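Local atomic coordinates of sensor protein (Geobacter sulfurreducens PCA, PDB entry 2R78), a protein that probably acts as a sensor histidine kinase, passing phosphate from ATP to a protein histidine in two-component signalling, and is represented here by its PAS domain. Residues B[55-67]-B[75-89]. Residues are numbered along the deposited sequence; the frame is centred on the assembly and turned at random.
With ACT (acetate ion), chain G.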
loop_
_atom_site.group_PDB
_atom_site.type_symbol
_atom_site.label_atom_id
_atom_site.label_comp_id
_atom_site.label_asym_id
_atom_site.label_seq_id
_atom_site.Cartn_x
_atom_site.Cartn_y
_atom_site.Cartn_z
ATOM N N ASP B 55 -2.240 5.486 21.371
ATOM C CA ASP B 55 -1.871 4.115 21.518
ATOM C C ASP B 55 -2.973 3.221 20.955
ATOM O O ASP B 55 -4.166 3.598 20.916
ATOM C CB ASP B 55 -1.666 3.787 22.967
ATOM C CG ASP B 55 -0.493 4.545 23.568
ATOM O OD1 ASP B 55 0.528 4.734 22.859
ATOM O OD2 ASP B 55 -0.636 4.963 24.727
ATOM N N TRP B 56 -2.520 2.047 20.534
ATOM C CA TRP B 56 -3.335 0.999 19.976
ATOM C C TRP B 56 -4.513 0.751 20.878
ATOM O O TRP B 56 -4.331 0.544 22.076
ATOM C CB TRP B 56 -2.514 -0.268 19.871
ATOM C CG TRP B 56 -3.170 -1.505 19.399
ATOM C CD1 TRP B 56 -3.315 -2.646 20.102
ATOM C CD2 TRP B 56 -3.572 -1.808 18.051
ATOM N NE1 TRP B 56 -3.837 -3.622 19.312
ATOM C CE2 TRP B 56 -4.009 -3.141 18.040
ATOM C CE3 TRP B 56 -3.608 -1.078 16.860
ATOM C CZ2 TRP B 56 -4.482 -3.769 16.874
ATOM C CZ3 TRP B 56 -4.127 -1.677 15.728
ATOM C CH2 TRP B 56 -4.527 -3.020 15.732
ATOM N N GLY B 57 -5.710 0.834 20.287
ATOM C CA GLY B 57 -6.941 0.523 21.003
ATOM C C GLY B 57 -7.835 1.719 21.386
ATOM O O GLY B 57 -9.027 1.600 21.543
ATOM N N VAL B 58 -7.239 2.885 21.480
ATOM C CA VAL B 58 -7.976 4.073 21.885
ATOM C C VAL B 58 -9.028 4.450 20.828
ATOM O O VAL B 58 -10.196 4.628 21.143
ATOM C CB VAL B 58 -6.981 5.226 22.094
ATOM C CG1 VAL B 58 -7.727 6.555 22.307
ATOM C CG2 VAL B 58 -6.035 4.895 23.283
ATOM N N LEU B 59 -8.626 4.489 19.554
ATOM C CA LEU B 59 -9.560 4.900 18.504
ATOM C C LEU B 59 -10.709 3.921 18.394
ATOM O O LEU B 59 -11.817 4.332 18.119
ATOM C CB LEU B 59 -8.906 4.990 17.123
ATOM C CG LEU B 59 -8.065 6.253 16.927
ATOM C CD1 LEU B 59 -7.162 6.084 15.723
ATOM C CD2 LEU B 59 -8.959 7.454 16.732
ATOM N N SER B 60 -10.429 2.621 18.525
ATOM C CA SER B 60 -11.488 1.603 18.349
ATOM C C SER B 60 -12.149 1.149 19.671
ATOM O O SER B 60 -12.891 0.140 19.722
ATOM C CB SER B 60 -10.945 0.398 17.572
ATOM O OG SER B 60 -10.048 -0.396 18.319
ATOM N N ARG B 61 -11.902 1.913 20.739
ATOM C CA ARG B 61 -12.501 1.599 22.050
ATOM C C ARG B 61 -12.229 0.135 22.472
ATOM O O ARG B 61 -13.156 -0.614 22.810
ATOM C CB ARG B 61 -13.965 1.935 22.051
ATOM C CG ARG B 61 -14.211 3.408 21.908
ATOM C CD ARG B 61 -15.692 3.773 22.046
ATOM N NE ARG B 61 -15.809 5.225 21.933
ATOM C CZ ARG B 61 -16.932 5.885 21.633
ATOM N NH1 ARG B 61 -18.089 5.258 21.467
ATOM N NH2 ARG B 61 -16.885 7.206 21.518
ATOM N N GLY B 62 -10.956 -0.244 22.417
ATOM C CA GLY B 62 -10.507 -1.599 22.783
ATOM C C GLY B 62 -9.683 -1.665 24.033
ATOM O O GLY B 62 -9.096 -2.707 24.308
ATOM N N VAL B 63 -9.639 -0.578 24.801
ATOM C CA VAL B 63 -8.835 -0.575 26.017
ATOM C C VAL B 63 -9.566 -1.366 27.122
ATOM O O VAL B 63 -9.071 -2.416 27.569
ATOM C CB VAL B 63 -8.489 0.859 26.475
ATOM C CG1 VAL B 63 -7.682 0.819 27.752
ATOM C CG2 VAL B 63 -7.723 1.603 25.372
ATOM N N ASP B 64 -10.745 -0.907 27.520
ATOM C CA ASP B 64 -11.470 -1.523 28.655
ATOM C C ASP B 64 -11.741 -2.983 28.451
ATOM O O ASP B 64 -11.652 -3.795 29.386
ATOM C CB ASP B 64 -12.798 -0.824 28.912
ATOM C CG ASP B 64 -12.624 0.612 29.322
ATOM O OD1 ASP B 64 -12.498 0.848 30.542
ATOM O OD2 ASP B 64 -12.647 1.494 28.441
ATOM N N SER B 65 -12.069 -3.347 27.216
ATOM C CA SER B 65 -12.440 -4.741 26.926
ATOM C C SER B 65 -11.275 -5.702 26.985
ATOM O O SER B 65 -11.487 -6.917 27.093
ATOM C CB SER B 65 -13.040 -4.840 25.531
ATOM O OG SER B 65 -12.089 -4.479 24.575
ATOM N N GLY B 66 -10.048 -5.189 26.892
ATOM C CA GLY B 66 -8.865 -6.028 26.749
ATOM C C GLY B 66 -8.489 -6.371 25.327
ATOM O O GLY B 66 -7.512 -7.057 25.086
ATOM N N TRP B 67 -9.288 -5.912 24.371
ATOM C CA TRP B 67 -9.040 -6.221 22.960
ATOM C C TRP B 67 -7.648 -5.680 22.544
ATOM O O TRP B 67 -6.910 -6.335 21.828
ATOM C CB TRP B 67 -10.120 -5.604 22.073
ATOM C CG TRP B 67 -9.850 -5.874 20.616
ATOM C CD1 TRP B 67 -10.242 -6.971 19.895
ATOM C CD2 TRP B 67 -9.100 -5.052 19.708
ATOM N NE1 TRP B 67 -9.792 -6.881 18.607
ATOM C CE2 TRP B 67 -9.099 -5.716 18.451
ATOM C CE3 TRP B 67 -8.450 -3.809 19.813
ATOM C CZ2 TRP B 67 -8.446 -5.197 17.335
ATOM C CZ3 TRP B 67 -7.834 -3.299 18.697
ATOM C CH2 TRP B 67 -7.837 -3.986 17.475
ATOM N N ILE B 75 -0.341 -10.453 17.659
ATOM C CA ILE B 75 0.488 -9.980 16.556
ATOM C C ILE B 75 1.960 -10.212 16.852
ATOM O O ILE B 75 2.677 -10.754 16.009
ATOM C CB ILE B 75 0.266 -8.487 16.245
ATOM C CG1 ILE B 75 -1.168 -8.232 15.785
ATOM C CG2 ILE B 75 1.298 -7.995 15.181
ATOM C CD1 ILE B 75 -1.589 -6.769 15.915
ATOM N N VAL B 76 2.377 -9.779 18.034
ATOM C CA VAL B 76 3.748 -9.895 18.519
ATOM C C VAL B 76 4.146 -11.364 18.552
ATOM O O VAL B 76 5.305 -11.709 18.279
ATOM C CB VAL B 76 3.879 -9.212 19.901
ATOM C CG1 VAL B 76 5.151 -9.600 20.643
ATOM C CG2 VAL B 76 3.789 -7.705 19.725
ATOM N N GLY B 77 3.167 -12.224 18.824
ATOM C CA GLY B 77 3.342 -13.666 18.800
ATOM C C GLY B 77 3.418 -14.374 17.458
ATOM O O GLY B 77 3.579 -15.604 17.417
ATOM N N GLY B 78 3.266 -13.624 16.365
ATOM C CA GLY B 78 3.428 -14.132 15.013
ATOM C C GLY B 78 2.144 -14.479 14.299
ATOM O O GLY B 78 2.158 -15.202 13.298
ATOM N N GLU B 79 1.014 -13.984 14.801
ATOM C CA GLU B 79 -0.263 -14.238 14.165
ATOM C C GLU B 79 -0.717 -12.920 13.554
ATOM O O GLU B 79 -1.051 -12.017 14.288
ATOM C CB GLU B 79 -1.271 -14.721 15.206
ATOM C CG GLU B 79 -2.621 -15.141 14.643
ATOM C CD GLU B 79 -3.712 -15.207 15.728
ATOM O OE1 GLU B 79 -3.438 -15.801 16.811
ATOM O OE2 GLU B 79 -4.828 -14.652 15.498
ATOM N N PRO B 80 -0.704 -12.803 12.217
ATOM C CA PRO B 80 -1.153 -11.545 11.598
ATOM C C PRO B 80 -2.613 -11.263 11.952
ATOM O O PRO B 80 -3.407 -12.181 12.057
ATOM C CB PRO B 80 -1.038 -11.796 10.090
ATOM C CG PRO B 80 -0.402 -13.120 9.934
ATOM C CD PRO B 80 -0.282 -13.810 11.227
ATOM N N LEU B 81 -2.920 -9.992 12.169
ATOM C CA LEU B 81 -4.261 -9.556 12.443
ATOM C C LEU B 81 -4.931 -9.277 11.116
ATOM O O LEU B 81 -4.324 -8.692 10.205
ATOM C CB LEU B 81 -4.216 -8.298 13.311
ATOM C CG LEU B 81 -5.549 -7.634 13.646
ATOM C CD1 LEU B 81 -5.527 -7.008 15.054
ATOM C CD2 LEU B 81 -5.956 -6.649 12.607
ATOM N N ARG B 82 -6.184 -9.709 11.006
ATOM C CA ARG B 82 -7.052 -9.304 9.928
ATOM C C ARG B 82 -8.460 -9.308 10.475
ATOM O O ARG B 82 -9.073 -10.377 10.644
ATOM C CB ARG B 82 -6.973 -10.261 8.752
ATOM C CG ARG B 82 -7.972 -9.982 7.664
ATOM C CD ARG B 82 -7.660 -8.723 6.897
ATOM N NE ARG B 82 -6.343 -8.819 6.257
ATOM C CZ ARG B 82 -6.094 -9.232 5.013
ATOM N NH1 ARG B 82 -7.065 -9.636 4.188
ATOM N NH2 ARG B 82 -4.837 -9.254 4.594
ATOM N N GLU B 83 -8.922 -8.120 10.806
ATOM C CA GLU B 83 -10.265 -7.966 11.306
ATOM C C GLU B 83 -10.745 -6.534 11.185
ATOM O O GLU B 83 -9.939 -5.593 10.987
ATOM C CB GLU B 83 -10.331 -8.462 12.747
ATOM C CG GLU B 83 -9.623 -7.646 13.751
ATOM C CD GLU B 83 -9.481 -8.383 15.107
ATOM O OE1 GLU B 83 -10.307 -8.127 16.023
ATOM O OE2 GLU B 83 -8.576 -9.264 15.232
ATOM N N GLU B 84 -12.062 -6.376 11.270
ATOM C CA GLU B 84 -12.670 -5.079 11.153
ATOM C C GLU B 84 -12.764 -4.428 12.519
ATOM O O GLU B 84 -13.010 -5.095 13.536
ATOM C CB GLU B 84 -14.053 -5.219 10.546
ATOM C CG GLU B 84 -14.034 -5.762 9.120
ATOM C CD GLU B 84 -15.390 -5.796 8.476
ATOM O OE1 GLU B 84 -16.373 -5.437 9.175
ATOM O OE2 GLU B 84 -15.463 -6.247 7.298
ATOM N N ARG B 85 -12.598 -3.109 12.529
ATOM C CA ARG B 85 -12.784 -2.328 13.725
ATOM C C ARG B 85 -13.528 -1.035 13.413
ATOM O O ARG B 85 -13.271 -0.412 12.399
ATOM C CB ARG B 85 -11.435 -1.980 14.351
ATOM C CG ARG B 85 -10.728 -3.175 14.872
ATOM C CD ARG B 85 -11.410 -3.765 16.057
ATOM N NE ARG B 85 -11.292 -2.993 17.306
ATOM C CZ ARG B 85 -11.874 -3.352 18.444
ATOM N NH1 ARG B 85 -12.623 -4.474 18.501
ATOM N NH2 ARG B 85 -11.715 -2.638 19.535
ATOM N N THR B 86 -14.461 -0.672 14.279
ATOM C CA THR B 86 -15.078 0.660 14.253
ATOM C C THR B 86 -14.167 1.645 14.995
ATOM O O THR B 86 -13.589 1.289 16.040
ATOM C CB THR B 86 -16.470 0.643 14.892
ATOM O OG1 THR B 86 -17.329 -0.266 14.174
ATOM C CG2 THR B 86 -17.064 2.046 14.899
ATOM N N VAL B 87 -13.983 2.820 14.391
ATOM C CA VAL B 87 -13.150 3.890 14.958
ATOM C C VAL B 87 -14.069 5.061 15.290
ATOM O O VAL B 87 -14.960 5.385 14.503
ATOM C CB VAL B 87 -12.029 4.280 13.945
ATOM C CG1 VAL B 87 -11.399 5.636 14.237
ATOM C CG2 VAL B 87 -10.973 3.168 13.922
ATOM N N TRP B 88 -13.845 5.655 16.470
ATOM C CA TRP B 88 -14.572 6.824 16.946
ATOM C C TRP B 88 -13.515 7.894 17.182
ATOM O O TRP B 88 -12.668 7.769 18.073
ATOM C CB TRP B 88 -15.288 6.565 18.257
ATOM C CG TRP B 88 -16.460 5.671 18.207
ATOM C CD1 TRP B 88 -17.771 6.038 18.075
ATOM C CD2 TRP B 88 -16.451 4.253 18.323
ATOM N NE1 TRP B 88 -18.575 4.925 18.132
ATOM C CE2 TRP B 88 -17.782 3.819 18.279
ATOM C CE3 TRP B 88 -15.448 3.304 18.487
ATOM C CZ2 TRP B 88 -18.120 2.476 18.384
ATOM C CZ3 TRP B 88 -15.789 1.974 18.593
ATOM C CH2 TRP B 88 -17.098 1.569 18.533
ATOM N N THR B 89 -13.574 8.936 16.359
ATOM C CA THR B 89 -12.616 10.016 16.466
ATOM C C THR B 89 -13.008 11.086 17.505
ATOM O O THR B 89 -14.134 11.131 18.022
ATOM C CB THR B 89 -12.436 10.715 15.145
ATOM O OG1 THR B 89 -13.583 11.513 14.872
ATOM C CG2 THR B 89 -12.217 9.704 14.018
HETATM C C ACT G . -7.021 1.143 17.218
HETATM O O ACT G . -5.966 1.788 17.456
HETATM O OXT ACT G . -7.877 1.115 18.154
HETATM C CH3 ACT G . -7.230 0.436 15.888
HETATM O O HOH W 1 -12.242 6.417 20.558
HETATM O O HOH W 2 -13.063 -3.555 22.299
#
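R85, reaching from strand 81-88, lays its guanidinium flat on the indole of W67: the planes differ by 5° and R85 CZ stands 3.6 Å from the centroid of the six-membered ring. The bend at chi2 (-68°) brings R85 CD over the same ring in a CH-pi contact, and a second bend at chi3 turns the guanidinium along it. The guanidinium edge meets S60 OG, in plane, through a 3.0 Å hydrogen bond from R85 NH2 and a weak one from NE, while water 2 links NH2 to R61 O and S65 OG; stack and edge bonds together should fix the rotation of the group. At the rim of the W67 indole, NE1 donates to E83 OE1 (2.9 Å), approaching from above the carboxylate plane. A second arginine-tryptophan stack lies further along: the extended side chain of R61 runs at about a right angle to that of W88, yet guanidinium and ring planes stay nearly parallel, 8° apart, with R61 CZ 3.6 Å from the five-membered ring centroid and CD over the six-membered ring. Next to this stack the backbones join, W88 N donating to L59 O at 2.9 Å, and L59 CB packs on V87 CG1. Deeper in, L81 CD1 meets the edge of the W56 ring at CZ2 (3.9 Å), W67 CZ3 lies over one face of that ring, and W56 NE1 is hydrogen-bonded to S71 OG of helix 67-76. An acetate, probably from the crystallisation liquor, sits beside W56, hydrogen-bonded by G57 N, S60 N, S60 OG (2.7 Å to OXT) and Y33 OH. The loop before helix 67-76 is thus held against strand 81-88, outermost within this chain in the five-stranded antiparallel sheet, order 2-1-5-4-3, characteristic of a PAS domain.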